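Local structure of glutaredoxin 2 (Salmonella enterica subsp. enterica serovar Typhimurium, 3IR4) at residues F14-R19 / L178-R183. The protein binds glutathione and, as a glutaredoxin with a glutathione-transferase-like architecture, probably catalyses glutathione-dependent thiol-disulphide exchange. Numbering follows the deposited sequence. Where two conformers were deposited one is given.
Sequences FCVKAR and LFPLLR. With GSH (glutathione), chain B.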
loop_
_atom_site.group_PDB
_atom_site.type_symbol
_atom_site.label_atom_id
_atom_site.label_comp_id
_atom_site.label_asym_id
_atom_site.label_seq_id
_atom_site.Cartn_x
_atom_site.Cartn_y
_atom_site.Cartn_z
ATOM N N PHE A 14 2.632 1.537 2.963
ATOM C CA PHE A 14 2.334 2.012 4.321
ATOM C C PHE A 14 1.314 3.148 4.284
ATOM O O PHE A 14 0.487 3.279 5.183
ATOM C CB PHE A 14 3.633 2.420 5.014
ATOM C CG PHE A 14 4.619 1.313 5.144
ATOM C CD1 PHE A 14 5.698 1.205 4.284
ATOM C CD2 PHE A 14 4.422 0.298 6.062
ATOM C CE1 PHE A 14 6.603 0.158 4.420
ATOM C CE2 PHE A 14 5.330 -0.751 6.179
ATOM C CZ PHE A 14 6.411 -0.812 5.354
ATOM N N CYS A 15 1.419 4.005 3.283
ATOM C CA CYS A 15 0.444 5.063 3.088
ATOM C C CYS A 15 -0.934 4.511 2.727
ATOM O O CYS A 15 -1.961 5.000 3.215
ATOM C CB CYS A 15 0.948 6.025 2.032
ATOM S SG CYS A 15 2.386 6.992 2.609
ATOM N N VAL A 16 -0.983 3.465 1.922
ATOM C CA VAL A 16 -2.253 2.810 1.614
ATOM C C VAL A 16 -2.865 2.275 2.912
ATOM O O VAL A 16 -4.042 2.458 3.133
ATOM C CB VAL A 16 -2.058 1.718 0.540
ATOM C CG1 VAL A 16 -3.341 0.900 0.344
ATOM C CG2 VAL A 16 -1.584 2.345 -0.783
ATOM N N LYS A 17 -2.057 1.653 3.762
ATOM C CA LYS A 17 -2.553 1.151 5.049
ATOM C C LYS A 17 -3.270 2.275 5.822
ATOM O O LYS A 17 -4.366 2.102 6.329
ATOM C CB LYS A 17 -1.425 0.570 5.909
ATOM C CG LYS A 17 -0.791 -0.659 5.303
ATOM C CD LYS A 17 0.359 -1.203 6.115
ATOM C CE LYS A 17 1.171 -2.147 5.310
ATOM N NZ LYS A 17 2.196 -2.870 6.080
ATOM N N ALA A 18 -2.596 3.421 5.909
ATOM C CA ALA A 18 -3.095 4.573 6.646
ATOM C C ALA A 18 -4.384 5.130 6.064
ATOM O O ALA A 18 -5.181 5.683 6.792
ATOM C CB ALA A 18 -2.052 5.670 6.719
ATOM N N ARG A 19 -4.595 4.981 4.764
ATOM C CA ARG A 19 -5.815 5.430 4.110
ATOM C C ARG A 19 -6.989 4.476 4.286
ATOM O O ARG A 19 -8.140 4.885 4.135
ATOM C CB ARG A 19 -5.563 5.587 2.612
ATOM C CG ARG A 19 -4.654 6.737 2.301
ATOM C CD ARG A 19 -4.230 6.726 0.850
ATOM N NE ARG A 19 -5.403 6.939 0.017
ATOM C CZ ARG A 19 -5.436 6.830 -1.302
ATOM N NH1 ARG A 19 -4.349 6.483 -1.970
ATOM N NH2 ARG A 19 -6.574 7.063 -1.951
ATOM N N LEU A 178 -2.423 -6.982 3.726
ATOM C CA LEU A 178 -2.563 -7.649 2.442
ATOM C C LEU A 178 -3.022 -6.737 1.297
ATOM O O LEU A 178 -2.472 -6.775 0.192
ATOM C CB LEU A 178 -3.549 -8.835 2.574
ATOM C CG LEU A 178 -3.874 -9.587 1.306
ATOM C CD1 LEU A 178 -2.587 -10.208 0.669
ATOM C CD2 LEU A 178 -4.929 -10.643 1.578
ATOM N N PHE A 179 -4.064 -5.950 1.524
ATOM C CA PHE A 179 -4.604 -5.132 0.466
ATOM C C PHE A 179 -3.560 -4.233 -0.239
ATOM O O PHE A 179 -3.551 -4.195 -1.461
ATOM C CB PHE A 179 -5.832 -4.329 0.892
ATOM C CG PHE A 179 -6.320 -3.410 -0.188
ATOM C CD1 PHE A 179 -6.910 -3.925 -1.341
ATOM C CD2 PHE A 179 -6.099 -2.057 -0.102
ATOM C CE1 PHE A 179 -7.331 -3.110 -2.344
ATOM C CE2 PHE A 179 -6.523 -1.214 -1.128
ATOM C CZ PHE A 179 -7.124 -1.746 -2.257
ATOM N N PRO A 180 -2.682 -3.548 0.503
ATOM C CA PRO A 180 -1.727 -2.673 -0.195
ATOM C C PRO A 180 -0.852 -3.425 -1.192
ATOM O O PRO A 180 -0.519 -2.881 -2.262
ATOM C CB PRO A 180 -0.918 -2.066 0.937
ATOM C CG PRO A 180 -1.845 -2.105 2.134
ATOM C CD PRO A 180 -2.599 -3.387 1.968
ATOM N N LEU A 181 -0.423 -4.628 -0.827
ATOM C CA LEU A 181 0.374 -5.442 -1.729
ATOM C C LEU A 181 -0.412 -5.775 -3.005
ATOM O O LEU A 181 0.078 -5.618 -4.122
ATOM C CB LEU A 181 0.823 -6.712 -0.997
ATOM C CG LEU A 181 1.531 -7.743 -1.854
ATOM C CD1 LEU A 181 2.792 -7.173 -2.499
ATOM C CD2 LEU A 181 1.840 -8.968 -1.005
ATOM N N LEU A 182 -1.652 -6.224 -2.836
ATOM C CA LEU A 182 -2.473 -6.562 -3.985
ATOM C C LEU A 182 -2.757 -5.327 -4.837
ATOM O O LEU A 182 -2.733 -5.398 -6.064
ATOM C CB LEU A 182 -3.768 -7.263 -3.575
ATOM C CG LEU A 182 -3.623 -8.535 -2.740
ATOM C CD1 LEU A 182 -4.992 -9.100 -2.418
ATOM C CD2 LEU A 182 -2.757 -9.576 -3.454
ATOM N N ARG A 183 -3.097 -4.218 -4.187
ATOM C CA ARG A 183 -3.374 -2.971 -4.893
ATOM C C ARG A 183 -2.194 -2.588 -5.782
ATOM O O ARG A 183 -2.337 -2.291 -6.967
ATOM C CB ARG A 183 -3.690 -1.888 -3.857
ATOM C CG ARG A 183 -4.121 -0.525 -4.388
ATOM C CD ARG A 183 -3.016 0.479 -4.516
ATOM N NE ARG A 183 -3.579 1.766 -4.939
ATOM C CZ ARG A 183 -2.939 2.929 -4.883
ATOM N NH1 ARG A 183 -1.680 3.001 -4.466
ATOM N NH2 ARG A 183 -3.568 4.025 -5.254
HETATM N N1 GSH B . 7.309 2.048 9.815
HETATM C CA1 GSH B . 6.759 3.029 8.871
HETATM C C1 GSH B . 5.257 2.936 8.862
HETATM O O11 GSH B . 4.748 1.827 9.180
HETATM O O12 GSH B . 4.597 3.938 8.526
HETATM C CB1 GSH B . 7.342 2.751 7.493
HETATM C CG1 GSH B . 7.033 3.890 6.523
HETATM C CD1 GSH B . 7.883 3.889 5.270
HETATM O OE1 GSH B . 8.752 2.886 5.047
HETATM N N2 GSH B . 7.708 4.838 4.385
HETATM C CA2 GSH B . 8.573 5.072 3.233
HETATM C C2 GSH B . 9.367 6.321 3.432
HETATM O O2 GSH B . 8.802 7.358 4.043
HETATM C CB2 GSH B . 7.751 5.158 1.926
HETATM S SG2 GSH B . 6.883 3.634 1.427
HETATM N N3 GSH B . 10.584 6.383 2.953
HETATM C CA3 GSH B . 11.504 7.424 3.336
HETATM C C3 GSH B . 11.862 8.214 2.134
HETATM O O31 GSH B . 11.158 8.081 1.086
HETATM O O32 GSH B . 12.847 8.992 2.212
#
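Val16 meets Pro180 and Arg183 where the thioredoxin-like domain packs on the all-helical C-terminal domain, an interdomain helix pair of the glutathione-transferase fold. The axes of segments 14-19 and 178-183 approach to 8.7 Å, their N-to-C directions 123° apart, and the compact side chains of Val16 and Pro180 allow their CA atoms to come within 5.8 Å. With Val16 CG1 anti to the backbone N (chi1 172°), that methyl rests 3.8 Å from Pro180 CG and 4.1 Å from Phe179 CD2. The other methyl, CG2, lies 3.7 Å from Arg183 NH1. Lys17 CG lies 3.6 Å from Pro180 CG, the two side chains crossing at about a right angle, while Lys17 NZ is hydrogen-bonded to His177 ND1, one residue before 178-183. Arg183 NH2 forms a salt bridge with Asp10 OD1 and a hydrogen bond with Asn211 OD1; the negative charge of Asp10 would also ease the approach of the like-charged Arg19, whose own pairing with it is long and weak. On the N-terminal helix, Phe14 points its CB away from 178-183, and CB1 of glutathione lies over its ring centre. The two guanidinium planes stand 88° apart, with Arg19 NH1 4.2 Å from Arg183 NH2.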